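Local coordinates for Alpha/beta hydrolase fold protein (Chitinophaga pinensis, PDB 4PW0) that is an alpha/beta hydrolase fold protein of undetermined substrate that probably cleaves ester-like or related bonds with a serine nucleophile, at residues Tyr103-Gly108 with Met126-Ile131; Pro38-Gln43 with Gln65-Asp70; Met119-Pro124 with Ile219-His224; Gly112-Gln117 with Val133-Gln138; Val226-Gly231 with Pro250-Ser255. All blocks are in the same frame, centred on the assembly; numbering follows the deposited sequence. Where two conformers were deposited one is given.

Contact 1. Residues Tyr103-Gly108 with Met126-Ile131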
# COMPACT_ATOMS: atom_id res chain seq x y z
N TYR A 103 -21.81 -9.28 13.06
CA TYR A 103 -21.00 -9.31 11.83
C TYR A 103 -20.39 -7.93 11.69
O TYR A 103 -21.09 -6.90 11.74
CB TYR A 103 -21.88 -9.63 10.64
CG TYR A 103 -21.14 -9.96 9.35
CD1 TYR A 103 -20.19 -10.99 9.30
CD2 TYR A 103 -21.41 -9.25 8.18
CE1 TYR A 103 -19.55 -11.31 8.12
CE2 TYR A 103 -20.78 -9.56 7.00
CZ TYR A 103 -19.86 -10.58 6.97
OH TYR A 103 -19.27 -10.87 5.77
N PHE A 104 -19.06 -7.89 11.54
CA PHE A 104 -18.40 -6.59 11.65
C PHE A 104 -17.02 -6.67 11.01
O PHE A 104 -16.49 -7.74 10.81
CB PHE A 104 -18.29 -6.18 13.14
CG PHE A 104 -17.73 -7.25 14.04
CD1 PHE A 104 -18.57 -8.18 14.64
CD2 PHE A 104 -16.38 -7.35 14.30
CE1 PHE A 104 -18.09 -9.16 15.48
CE2 PHE A 104 -15.89 -8.32 15.14
CZ PHE A 104 -16.75 -9.24 15.74
N ASP A 105 -16.49 -5.51 10.68
CA ASP A 105 -15.09 -5.39 10.28
C ASP A 105 -14.28 -5.09 11.54
O ASP A 105 -14.80 -4.60 12.55
CB ASP A 105 -14.92 -4.25 9.29
CG ASP A 105 -15.65 -4.49 7.98
OD1 ASP A 105 -15.65 -5.66 7.47
OD2 ASP A 105 -16.14 -3.49 7.41
N VAL A 106 -12.96 -5.35 11.46
CA VAL A 106 -12.07 -5.07 12.60
C VAL A 106 -10.82 -4.31 12.15
O VAL A 106 -10.31 -4.53 11.06
CB VAL A 106 -11.66 -6.35 13.35
CG1 VAL A 106 -12.88 -7.04 13.92
CG2 VAL A 106 -10.88 -7.32 12.46
N LEU A 107 -10.35 -3.47 13.08
CA LEU A 107 -9.08 -2.74 12.90
C LEU A 107 -8.30 -2.94 14.19
O LEU A 107 -8.76 -2.57 15.27
CB LEU A 107 -9.34 -1.25 12.66
CG LEU A 107 -8.12 -0.33 12.47
CD1 LEU A 107 -8.62 1.01 11.95
CD2 LEU A 107 -7.42 -0.11 13.72
N GLY A 108 -7.12 -3.54 14.10
CA GLY A 108 -6.31 -3.78 15.28
C GLY A 108 -4.95 -3.11 15.11
O GLY A 108 -4.25 -3.37 14.13
N MSE A 126 -17.92 -14.17 12.21
CA MSE A 126 -18.37 -12.89 12.74
C MSE A 126 -17.62 -11.70 12.14
O MSE A 126 -18.07 -10.57 12.29
CB MSE A 126 -18.14 -12.85 14.25
CG MSE A 126 -19.12 -13.87 14.88
SE MSE A 126 -18.94 -13.91 16.86
CE MSE A 126 -20.02 -12.41 16.85
N ILE A 127 -16.51 -11.96 11.43
CA ILE A 127 -15.67 -10.89 10.87
C ILE A 127 -15.78 -10.90 9.34
O ILE A 127 -15.71 -11.97 8.71
CB ILE A 127 -14.21 -11.10 11.31
CG1 ILE A 127 -14.09 -10.83 12.82
CG2 ILE A 127 -13.27 -10.16 10.55
CD1 ILE A 127 -12.76 -11.20 13.42
N ARG A 128 -15.93 -9.72 8.75
CA ARG A 128 -15.89 -9.56 7.33
C ARG A 128 -14.46 -9.22 6.85
O ARG A 128 -13.80 -10.08 6.26
CB ARG A 128 -16.92 -8.54 6.90
CG ARG A 128 -17.03 -8.46 5.39
CD ARG A 128 -17.94 -7.35 4.89
NE ARG A 128 -17.44 -6.02 5.22
CZ ARG A 128 -17.65 -4.92 4.50
NH1 ARG A 128 -18.39 -4.95 3.39
NH2 ARG A 128 -17.08 -3.77 4.88
N LYS A 129 -14.01 -7.98 7.11
CA LYS A 129 -12.66 -7.58 6.68
C LYS A 129 -11.84 -7.20 7.90
O LYS A 129 -12.37 -6.80 8.94
CB LYS A 129 -12.75 -6.37 5.74
CG LYS A 129 -13.53 -6.66 4.45
CD LYS A 129 -13.52 -5.48 3.49
CE LYS A 129 -14.41 -5.67 2.32
NZ LYS A 129 -14.45 -4.61 1.32
N ILE A 130 -10.52 -7.29 7.71
CA ILE A 130 -9.56 -7.09 8.80
C ILE A 130 -8.51 -6.06 8.39
O ILE A 130 -7.94 -6.14 7.30
CB ILE A 130 -8.83 -8.41 9.10
CG1 ILE A 130 -9.84 -9.52 9.42
CG2 ILE A 130 -7.77 -8.27 10.17
CD1 ILE A 130 -9.19 -10.89 9.55
N ILE A 131 -8.22 -5.11 9.30
CA ILE A 131 -7.09 -4.19 9.15
C ILE A 131 -6.13 -4.43 10.31
O ILE A 131 -6.57 -4.44 11.47
CB ILE A 131 -7.55 -2.73 9.16
CG1 ILE A 131 -8.58 -2.49 8.06
CG2 ILE A 131 -6.35 -1.80 9.01
CD1 ILE A 131 -9.56 -1.39 8.40
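D105 and R128 pair across two neighbouring parallel strands of the alpha/beta hydrolase sheet, which helix 111-122 connects in a beta-alpha-beta unit. The guanidinium takes the carboxylate side-on: R128 NE points almost straight at D105 OD1 (2.9 Å), and R128 NH2 reaches D105 OD2 at 2.7 Å. Both oxygens use their syn lone pairs, and the planes of the two groups are only 23° apart. A bend at chi3 (65°) turns NE of R128 toward the acid. K129 N adds a third bond, meeting D105 OD1 on its anti side at 2.9 Å. Aspartate suits the place because its short side chain serves a backbone N-H and the arginine.

F104 O is taken by R128 N; a beta bulge then inserts a residue before V106 N pairs with K129 O, and K129 N turns to the D105 side chain. Farther out, Y103 crosses the arginine stem, its OH 3.3 Å from R128 CG. K129 runs alongside, CE over the guanidinium face of R128; NZ bonds C-terminal carbonyls, among them Y283 O. Past the bulge V106 and I130 lie side by side beneath helix 111-122. The last rung joins G108 N to I131 O at 2.8 Å.

Contact 2. Residues Pro38-Gln43 with Gln65-Asp70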
# COMPACT_ATOMS: atom_id res chain seq x y z
N PRO A 38 -20.53 -2.51 11.32
CA PRO A 38 -19.67 -1.54 11.98
C PRO A 38 -18.18 -1.99 11.90
O PRO A 38 -17.89 -3.17 11.65
CB PRO A 38 -20.14 -1.58 13.44
CG PRO A 38 -21.42 -2.34 13.44
CD PRO A 38 -21.35 -3.28 12.28
N LEU A 39 -17.29 -1.02 12.14
CA LEU A 39 -15.85 -1.29 12.27
C LEU A 39 -15.55 -1.25 13.76
O LEU A 39 -15.72 -0.20 14.42
CB LEU A 39 -15.07 -0.21 11.56
CG LEU A 39 -13.56 -0.34 11.69
CD1 LEU A 39 -13.04 -1.62 11.06
CD2 LEU A 39 -12.88 0.88 11.09
N ILE A 40 -15.08 -2.36 14.29
CA ILE A 40 -14.67 -2.46 15.70
C ILE A 40 -13.14 -2.31 15.77
O ILE A 40 -12.42 -3.00 15.07
CB ILE A 40 -15.02 -3.81 16.35
CG1 ILE A 40 -16.46 -4.25 16.02
CG2 ILE A 40 -14.80 -3.76 17.86
CD1 ILE A 40 -17.52 -3.29 16.48
N CYS A 41 -12.68 -1.41 16.62
CA CYS A 41 -11.28 -1.02 16.73
C CYS A 41 -10.67 -1.53 18.02
O CYS A 41 -11.27 -1.43 19.10
CB CYS A 41 -11.13 0.51 16.65
SG CYS A 41 -11.76 1.20 15.12
N PHE A 42 -9.45 -2.04 17.92
CA PHE A 42 -8.73 -2.70 19.00
C PHE A 42 -7.41 -2.00 19.24
O PHE A 42 -6.60 -1.89 18.32
CB PHE A 42 -8.50 -4.19 18.72
CG PHE A 42 -9.77 -4.97 18.50
CD1 PHE A 42 -10.46 -4.89 17.31
CD2 PHE A 42 -10.24 -5.83 19.49
CE1 PHE A 42 -11.63 -5.62 17.09
CE2 PHE A 42 -11.41 -6.55 19.27
CZ PHE A 42 -12.11 -6.43 18.10
N GLN A 43 -7.22 -1.52 20.45
CA GLN A 43 -6.18 -0.53 20.78
C GLN A 43 -4.79 -1.11 21.05
O GLN A 43 -4.61 -2.31 21.31
CB GLN A 43 -6.69 0.31 21.97
CG GLN A 43 -5.92 1.56 22.37
CD GLN A 43 -5.72 2.54 21.25
OE1 GLN A 43 -5.09 2.26 20.21
NE2 GLN A 43 -6.34 3.72 21.41
N GLN A 65 -20.36 3.04 10.98
CA GLN A 65 -20.33 3.14 12.43
C GLN A 65 -18.98 2.60 12.89
O GLN A 65 -18.58 1.51 12.43
CB GLN A 65 -21.47 2.30 13.02
CG GLN A 65 -21.59 2.41 14.53
CD GLN A 65 -22.70 1.54 15.06
OE1 GLN A 65 -23.39 0.86 14.30
NE2 GLN A 65 -22.89 1.57 16.37
N LEU A 66 -18.36 3.28 13.82
CA LEU A 66 -17.06 2.88 14.35
C LEU A 66 -17.16 2.78 15.86
O LEU A 66 -17.62 3.71 16.53
CB LEU A 66 -16.05 3.92 13.92
CG LEU A 66 -14.58 3.65 14.06
CD1 LEU A 66 -13.68 4.38 13.09
CD2 LEU A 66 -14.22 4.12 15.47
N ILE A 67 -16.75 1.64 16.41
CA ILE A 67 -16.76 1.40 17.82
C ILE A 67 -15.32 1.34 18.32
O ILE A 67 -14.51 0.56 17.81
CB ILE A 67 -17.47 0.06 18.18
CG1 ILE A 67 -18.92 0.04 17.68
CG2 ILE A 67 -17.35 -0.24 19.67
CD1 ILE A 67 -19.81 0.93 18.45
N ILE A 68 -15.01 2.19 19.28
CA ILE A 68 -13.78 2.12 20.06
C ILE A 68 -14.15 1.70 21.46
O ILE A 68 -15.22 2.11 21.97
CB ILE A 68 -12.95 3.43 20.03
CG1 ILE A 68 -13.80 4.68 20.39
CG2 ILE A 68 -12.27 3.61 18.67
CD1 ILE A 68 -12.99 5.93 20.62
N PHE A 69 -13.35 0.87 22.08
CA PHE A 69 -13.65 0.35 23.40
C PHE A 69 -12.43 0.11 24.24
O PHE A 69 -11.34 -0.15 23.70
CB PHE A 69 -14.52 -0.93 23.32
CG PHE A 69 -13.76 -2.17 22.94
CD1 PHE A 69 -13.34 -2.39 21.62
CD2 PHE A 69 -13.47 -3.12 23.87
CE1 PHE A 69 -12.63 -3.54 21.29
CE2 PHE A 69 -12.77 -4.27 23.57
CZ PHE A 69 -12.34 -4.48 22.26
N ASP A 70 -12.62 0.10 25.56
CA ASP A 70 -11.61 -0.36 26.48
C ASP A 70 -11.88 -1.82 26.80
O ASP A 70 -12.98 -2.19 27.28
CB ASP A 70 -11.59 0.43 27.76
CG ASP A 70 -11.00 1.82 27.64
OD1 ASP A 70 -10.05 2.03 26.85
OD2 ASP A 70 -11.49 2.74 28.40
O HOH W 1 -10.72 0.36 20.91
O HOH W 2 -9.55 -2.24 22.42
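L39 and L66 lie side by side on adjacent parallel strands, the first and last elements of a beta-alpha-beta unit through helix 54-61. Three backbone bonds hold the first half of the ladder: L39 N to Q65 O, I67 N to L39 O, and C41 N to I67 O, each 2.9 Å.

Apolar contacts fill both faces. On one, L39 CD2 meets L66 CD1, and the small C41 slots its SG against L66 CD2 at 3.8 Å. On the opposite face I40 and I67 lie side by side, I40 CD1 3.8 Å from I67 CB.

Farther along, F69 turns the CZ–CE1 edge of its ring to one face of F42 in an offset edge-to-face pair, with planes at 88° and CZ of F69 3.7 Å from F42 CD2. F69 also stacks on F95, and F42 touches the probable nucleophile elbow.

Water takes over where the strands part. One molecule donates to C41 O (2.6 Å) and accepts from F69 N; a second accepts from Q43 N and donates to F69 O. Thus backbone groups too far apart to pair directly are bridged by water, while the perpendicular phenylalanines still touch where the backbones have parted.

Contact 3. Residues Met119-Pro124 with Ile219-His224; sequences MAHIQP and ITSIQH
Where helix 111-122 of the alpha/beta hydrolase fold ends, P124 meets H224 of the loop that leads into strand 226-231. H224 NE2 donates to P124 O at 2.9 Å, and the bond is nearly straight at the hydrogen (167°). The oxygen lies in the imidazole plane, while NE2 approaches it from the side, with a C=O...N angle of 123°. H224 holds CG beside its own backbone N and anti to its carbonyl carbon (chi1 -56°), which sets CG on the side of the helix end. Histidine suits this place because one flat group offers both an N-H and carbon atoms: its CE1 rests 3.8 Å from P124 CB and 4.1 Å from A120 CB, alanine being small enough to let the ring in. I222 CG2 lies 4.2 Å from A120 CB. An alanine in place of H224 would probably leave P124 O without this donor and open a gap beside A120 and the proline ring.

Nearer the surface, one water links the segments, lying in the ring plane of H121 at 2.7 Å from ND1 and donating to S221 OG at 2.6 Å. S221 OG is also bonded to E218 O, and the H121 ring stacks on F217. On the inner side, H224 and A120 both press on I130 of strand 127-133, while M119 on the same helix packs against helix 85-98.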
# COMPACT_ATOMS: atom_id res chain seq x y z
N MSE A 119 -8.99 -13.54 16.78
CA MSE A 119 -10.44 -13.51 16.61
C MSE A 119 -10.86 -14.08 15.29
O MSE A 119 -11.87 -14.80 15.19
CB MSE A 119 -10.99 -12.07 16.75
CG MSE A 119 -12.50 -12.05 16.99
SE MSE A 119 -13.20 -10.26 17.22
CE MSE A 119 -12.53 -10.01 19.01
N ALA A 120 -10.12 -13.77 14.24
CA ALA A 120 -10.44 -14.30 12.93
C ALA A 120 -10.27 -15.82 12.90
O ALA A 120 -10.98 -16.52 12.13
CB ALA A 120 -9.55 -13.65 11.87
N HIS A 121 -9.34 -16.32 13.69
CA HIS A 121 -9.13 -17.75 13.83
C HIS A 121 -10.28 -18.45 14.56
O HIS A 121 -10.81 -19.48 14.06
CB HIS A 121 -7.80 -18.08 14.52
CG HIS A 121 -7.64 -19.52 14.83
ND1 HIS A 121 -7.66 -20.49 13.85
CD2 HIS A 121 -7.50 -20.17 16.01
CE1 HIS A 121 -7.54 -21.68 14.42
NE2 HIS A 121 -7.43 -21.52 15.73
N ILE A 122 -10.71 -17.88 15.68
CA ILE A 122 -11.72 -18.55 16.50
C ILE A 122 -13.16 -18.27 16.10
O ILE A 122 -14.07 -19.10 16.41
CB ILE A 122 -11.51 -18.36 18.02
CG1 ILE A 122 -11.71 -16.93 18.49
CG2 ILE A 122 -10.17 -18.96 18.45
CD1 ILE A 122 -11.80 -16.79 20.00
N GLN A 123 -13.42 -17.08 15.55
CA GLN A 123 -14.73 -16.66 15.17
C GLN A 123 -14.77 -16.08 13.75
O GLN A 123 -15.23 -14.96 13.56
CB GLN A 123 -15.33 -15.72 16.17
CG GLN A 123 -15.80 -16.36 17.45
CD GLN A 123 -17.05 -17.22 17.28
OE1 GLN A 123 -17.80 -17.15 16.31
NE2 GLN A 123 -17.27 -18.04 18.25
N PRO A 124 -14.33 -16.88 12.77
CA PRO A 124 -14.23 -16.36 11.41
C PRO A 124 -15.51 -15.79 10.85
O PRO A 124 -15.48 -14.81 10.11
CB PRO A 124 -13.78 -17.56 10.59
CG PRO A 124 -14.18 -18.74 11.41
CD PRO A 124 -13.97 -18.31 12.83
N ILE A 219 -1.39 -18.90 10.06
CA ILE A 219 -1.77 -17.61 9.47
C ILE A 219 -2.44 -17.81 8.12
O ILE A 219 -3.38 -17.12 7.77
CB ILE A 219 -0.55 -16.66 9.31
CG1 ILE A 219 -0.18 -16.06 10.66
CG2 ILE A 219 -0.85 -15.51 8.34
CD1 ILE A 219 -1.29 -15.22 11.24
N THR A 220 -1.97 -18.80 7.36
CA THR A 220 -2.49 -19.10 6.04
C THR A 220 -3.97 -19.44 6.06
O THR A 220 -4.65 -19.33 5.06
CB THR A 220 -1.71 -20.27 5.41
OG1 THR A 220 -1.71 -21.43 6.29
CG2 THR A 220 -0.26 -19.85 5.07
N SER A 221 -4.48 -19.87 7.24
CA SER A 221 -5.88 -20.22 7.37
C SER A 221 -6.84 -19.04 7.52
O SER A 221 -8.06 -19.22 7.48
CB SER A 221 -6.10 -21.18 8.53
OG SER A 221 -5.94 -20.55 9.81
N ILE A 222 -6.31 -17.82 7.70
CA ILE A 222 -7.19 -16.66 7.80
C ILE A 222 -7.52 -16.23 6.37
O ILE A 222 -6.67 -15.70 5.67
CB ILE A 222 -6.50 -15.52 8.57
CG1 ILE A 222 -6.34 -15.89 10.06
CG2 ILE A 222 -7.27 -14.24 8.39
CD1 ILE A 222 -5.50 -14.93 10.86
N GLN A 223 -8.75 -16.51 5.95
CA GLN A 223 -9.13 -16.33 4.55
C GLN A 223 -9.75 -14.99 4.22
O GLN A 223 -9.93 -14.67 3.05
CB GLN A 223 -10.05 -17.46 4.12
CG GLN A 223 -9.37 -18.81 4.20
CD GLN A 223 -10.22 -19.89 3.61
OE1 GLN A 223 -11.17 -20.33 4.21
NE2 GLN A 223 -9.89 -20.30 2.41
N HIS A 224 -10.03 -14.19 5.24
CA HIS A 224 -10.65 -12.91 5.07
C HIS A 224 -9.79 -11.94 4.27
O HIS A 224 -8.57 -12.06 4.27
CB HIS A 224 -10.86 -12.23 6.42
CG HIS A 224 -11.63 -13.05 7.40
ND1 HIS A 224 -11.10 -14.16 8.01
CD2 HIS A 224 -12.89 -12.90 7.88
CE1 HIS A 224 -12.02 -14.69 8.80
NE2 HIS A 224 -13.10 -13.93 8.74
O HOH W 3 -8.15 -20.12 11.17

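Contact 4. Residues Gly112-Gln117 with Val133-Gln138; sequences GGFIVQ and VGAAPQ
Q117, F114 and A135 bury the most surface here, and Q117 supplies the polar link. Its NE2 bonds A136 O at 3.1 Å, almost straight at the hydrogen (168°), and also bonds G113 O, one helical turn back, at 3.0 Å. In both bonds NE2 stands above the plane of the carbonyl it meets, but A136 O lies in the plane of the glutamine amide. With CG beside the backbone N and CD extended beyond it (chi2 173°), the amide reaches from the helix to the loop. Q117 OE1 accepts from a water 2.8 Å away, and that water in turn accepts from Q138 N. Glutamine suits the site because one amide can both donate to carbonyls and accept from water. A leucine in its place would probably leave G113 O and A136 O without this donor and the water without one of its acceptors, although A136 O would keep W210 NE1.

The helix starts at the probable nucleophile elbow (G108, S110, G112), the tight turn after strand 104-109, and the loop leaves the C-terminal end of strand 127-133. Close approach depends on small residues: a CB on G113 would fall 2.7 Å from A135 CB, whereas the bare CA of G113 sits at 4.0 Å. G134, with its positive phi, makes the preceding bend.

F114 borders the same alanine, its CE1 4.0 Å from A135 CB. A136 N, which has no polar partner in the model, lies in the plane of the F114 ring, just beyond its edge. The ring also stacks on W210 of helix 197-212.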
# COMPACT_ATOMS: atom_id res chain seq x y z
N GLY A 112 -3.75 -4.83 19.63
CA GLY A 112 -5.01 -5.04 18.98
C GLY A 112 -4.90 -5.80 17.68
O GLY A 112 -5.82 -6.53 17.29
N GLY A 113 -3.77 -5.63 16.98
CA GLY A 113 -3.52 -6.39 15.78
C GLY A 113 -3.28 -7.87 16.04
O GLY A 113 -3.49 -8.70 15.13
N PHE A 114 -2.82 -8.22 17.23
CA PHE A 114 -2.73 -9.64 17.61
C PHE A 114 -4.15 -10.20 17.88
O PHE A 114 -4.53 -11.28 17.38
CB PHE A 114 -1.95 -9.84 18.91
CG PHE A 114 -0.55 -9.30 18.93
CD1 PHE A 114 0.16 -8.99 17.79
CD2 PHE A 114 0.06 -9.11 20.15
CE1 PHE A 114 1.45 -8.46 17.87
CE2 PHE A 114 1.34 -8.63 20.23
CZ PHE A 114 2.06 -8.31 19.12
N ILE A 115 -4.96 -9.41 18.57
CA ILE A 115 -6.33 -9.83 18.92
C ILE A 115 -7.15 -10.07 17.66
O ILE A 115 -7.89 -11.07 17.57
CB ILE A 115 -6.99 -8.79 19.85
CG1 ILE A 115 -6.32 -8.82 21.24
CG2 ILE A 115 -8.50 -9.08 20.02
CD1 ILE A 115 -6.65 -7.62 22.13
N VAL A 116 -7.04 -9.22 16.64
CA VAL A 116 -7.90 -9.43 15.46
C VAL A 116 -7.48 -10.69 14.70
O VAL A 116 -8.33 -11.33 14.11
CB VAL A 116 -7.96 -8.22 14.51
CG1 VAL A 116 -8.54 -7.02 15.26
CG2 VAL A 116 -6.61 -7.85 13.88
N GLN A 117 -6.20 -11.03 14.71
CA GLN A 117 -5.75 -12.30 14.08
C GLN A 117 -6.37 -13.50 14.83
O GLN A 117 -6.91 -14.41 14.21
CB GLN A 117 -4.26 -12.43 14.11
CG GLN A 117 -3.49 -11.46 13.23
CD GLN A 117 -2.00 -11.59 13.47
OE1 GLN A 117 -1.41 -12.64 13.17
NE2 GLN A 117 -1.39 -10.54 13.97
N VAL A 133 -2.53 -2.99 11.87
CA VAL A 133 -1.55 -1.88 11.85
C VAL A 133 -0.48 -2.18 12.88
O VAL A 133 -0.80 -2.47 14.04
CB VAL A 133 -2.20 -0.53 12.17
CG1 VAL A 133 -1.18 0.58 12.06
CG2 VAL A 133 -3.41 -0.30 11.28
N GLY A 134 0.79 -2.08 12.49
CA GLY A 134 1.85 -2.13 13.48
C GLY A 134 1.88 -3.41 14.30
O GLY A 134 2.02 -3.33 15.54
N ALA A 135 1.78 -4.57 13.68
CA ALA A 135 1.75 -5.82 14.42
C ALA A 135 2.59 -6.90 13.75
O ALA A 135 3.53 -6.58 13.00
CB ALA A 135 0.32 -6.24 14.70
N ALA A 136 2.31 -8.17 14.09
CA ALA A 136 3.22 -9.26 13.72
C ALA A 136 2.47 -10.55 14.00
O ALA A 136 1.57 -10.57 14.84
CB ALA A 136 4.52 -9.21 14.53
N PRO A 137 2.87 -11.62 13.30
CA PRO A 137 2.27 -12.92 13.64
C PRO A 137 2.78 -13.49 14.99
O PRO A 137 3.80 -13.04 15.51
CB PRO A 137 2.72 -13.81 12.52
CG PRO A 137 3.78 -13.11 11.79
CD PRO A 137 3.91 -11.72 12.26
N GLN A 138 2.07 -14.49 15.48
CA GLN A 138 2.53 -15.24 16.63
C GLN A 138 3.95 -15.77 16.39
O GLN A 138 4.31 -16.19 15.30
CB GLN A 138 1.66 -16.46 16.88
CG GLN A 138 0.26 -16.20 17.35
CD GLN A 138 -0.51 -17.47 17.59
OE1 GLN A 138 -0.44 -18.40 16.79
NE2 GLN A 138 -1.28 -17.51 18.64
O HOH W 4 -0.35 -15.06 14.09

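Contact 5. Residues Val226-Gly231 with Pro250-Ser255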
# COMPACT_ATOMS: atom_id res chain seq x y z
N VAL A 226 -7.62 -8.84 4.13
CA VAL A 226 -6.84 -8.17 5.17
C VAL A 226 -6.10 -7.01 4.55
O VAL A 226 -5.56 -7.13 3.43
CB VAL A 226 -5.82 -9.13 5.83
CG1 VAL A 226 -5.08 -8.45 6.99
CG2 VAL A 226 -6.52 -10.38 6.36
N PHE A 227 -5.99 -5.91 5.30
CA PHE A 227 -5.17 -4.79 4.90
C PHE A 227 -4.13 -4.59 6.00
O PHE A 227 -4.51 -4.34 7.17
CB PHE A 227 -6.04 -3.57 4.76
CG PHE A 227 -5.32 -2.30 4.42
CD1 PHE A 227 -4.19 -2.31 3.59
CD2 PHE A 227 -5.77 -1.10 4.91
CE1 PHE A 227 -3.56 -1.12 3.23
CE2 PHE A 227 -5.16 0.09 4.55
CZ PHE A 227 -4.04 0.07 3.74
N VAL A 228 -2.85 -4.74 5.65
CA VAL A 228 -1.75 -4.70 6.63
C VAL A 228 -1.00 -3.38 6.37
O VAL A 228 -0.55 -3.15 5.25
CB VAL A 228 -0.79 -5.88 6.46
CG1 VAL A 228 0.34 -5.78 7.45
CG2 VAL A 228 -1.49 -7.23 6.59
N VAL A 229 -0.84 -2.58 7.42
CA VAL A 229 -0.14 -1.29 7.33
C VAL A 229 1.03 -1.29 8.32
O VAL A 229 0.92 -1.73 9.48
CB VAL A 229 -1.09 -0.13 7.66
CG1 VAL A 229 -0.35 1.21 7.76
CG2 VAL A 229 -2.20 -0.06 6.64
N GLN A 230 2.17 -0.77 7.87
CA GLN A 230 3.36 -0.68 8.71
C GLN A 230 4.26 0.45 8.20
O GLN A 230 4.15 0.85 7.03
CB GLN A 230 4.04 -2.05 8.70
CG GLN A 230 5.29 -2.22 9.55
CD GLN A 230 5.08 -1.84 10.99
OE1 GLN A 230 4.98 -0.63 11.29
NE2 GLN A 230 5.05 -2.79 11.89
N GLY A 231 5.12 0.96 9.08
CA GLY A 231 6.11 1.92 8.67
C GLY A 231 7.41 1.25 8.21
O GLY A 231 7.59 0.06 8.38
N PRO A 250 -3.58 -15.35 2.59
CA PRO A 250 -3.96 -15.55 1.18
C PRO A 250 -4.54 -14.33 0.49
O PRO A 250 -4.48 -14.25 -0.74
CB PRO A 250 -4.97 -16.66 1.29
CG PRO A 250 -5.57 -16.56 2.67
CD PRO A 250 -4.39 -16.15 3.52
N ASP A 251 -5.12 -13.40 1.24
CA ASP A 251 -5.81 -12.25 0.65
C ASP A 251 -5.50 -10.95 1.41
O ASP A 251 -6.40 -10.27 1.86
CB ASP A 251 -7.33 -12.47 0.56
CG ASP A 251 -8.03 -11.43 -0.28
OD1 ASP A 251 -7.36 -10.85 -1.19
OD2 ASP A 251 -9.25 -11.19 -0.04
N ALA A 252 -4.22 -10.67 1.56
CA ALA A 252 -3.80 -9.42 2.21
C ALA A 252 -3.20 -8.44 1.22
O ALA A 252 -2.36 -8.79 0.38
CB ALA A 252 -2.79 -9.66 3.34
N ILE A 253 -3.61 -7.18 1.39
CA ILE A 253 -2.92 -6.05 0.76
C ILE A 253 -1.94 -5.49 1.80
O ILE A 253 -2.28 -5.35 2.97
CB ILE A 253 -3.93 -4.94 0.37
CG1 ILE A 253 -4.95 -5.40 -0.63
CG2 ILE A 253 -3.21 -3.68 -0.07
CD1 ILE A 253 -6.23 -4.59 -0.63
N LEU A 254 -0.71 -5.19 1.37
CA LEU A 254 0.26 -4.55 2.26
C LEU A 254 0.46 -3.11 1.83
O LEU A 254 0.60 -2.84 0.62
CB LEU A 254 1.63 -5.24 2.15
CG LEU A 254 2.74 -4.73 3.04
CD1 LEU A 254 2.45 -4.93 4.50
CD2 LEU A 254 4.06 -5.41 2.66
N SER A 255 0.57 -2.20 2.79
CA SER A 255 1.06 -0.83 2.58
C SER A 255 2.19 -0.55 3.57
O SER A 255 2.01 -0.74 4.77
CB SER A 255 -0.08 0.18 2.87
OG SER A 255 -1.08 0.29 1.84
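V228 and L254 form the tight middle of this contact, V228 CG1 pressing on L254 CD1 at 3.7 Å. V228 N donates to I253 O at 2.8 Å in a bond straight to within a few degrees (174°), and S255 N returns one to V228 O. Toward the start of the strands V226 CB rests 4.0 Å from A252 CB, where a small alanine fits the close approach of the two chains. Beta-branched valine suits the extended backbone, and V228 with L254 faces helix 240-248. On the other face S255 OG lies in the plane of the F227 ring, at its edge, 3.2 Å from F227 CE1, and is bonded to Q275 OE1; F227 CD1 also meets I253 CG2 at 4.0 Å.

The two parallel strands belong to the beta-alpha-beta unit formed with helix 240-248, at one margin of the alpha/beta hydrolase sheet. Within the chain strand 252-257 is outermost, but L254 and S255 pair antiparallel with a strand of the second subunit, and the sheet runs on across the interface.

Near exposed P250 the D251 carboxylate takes no part across the pair; its OD1 bonds Y283 OH. The Q230 end is looser: Q230 N reaches S255 O at 3.1 Å, the longest of the five backbone bonds. The end of the Q230 side chain leads away from 250-255; its OE1 accepts G231 N on an in-plane lone pair, and NE2 bonds D234 of the presumed catalytic triad.

Contacts 2, 1 and 5 occupy one sheet, running across it in that order and also following one another along the chain. Contacts 1 and 2 have centres 10 Å apart and meet through neighbouring strands 39-42 and 104-109; contact 5 adjoins contact 1 through strands 127-133 and 226-231, with centres 14 Å apart. Contacts 3 and 4 share helix 111-122, one near each end, about 12 Å apart between centres, and their segments alternate with those of contact 1. That helix thus packs on the middle of the sheet, with the probable nucleophile elbow at its start. Contact 5, with its centre about 19 Å from that of contact 2, carries the sheet toward the second subunit.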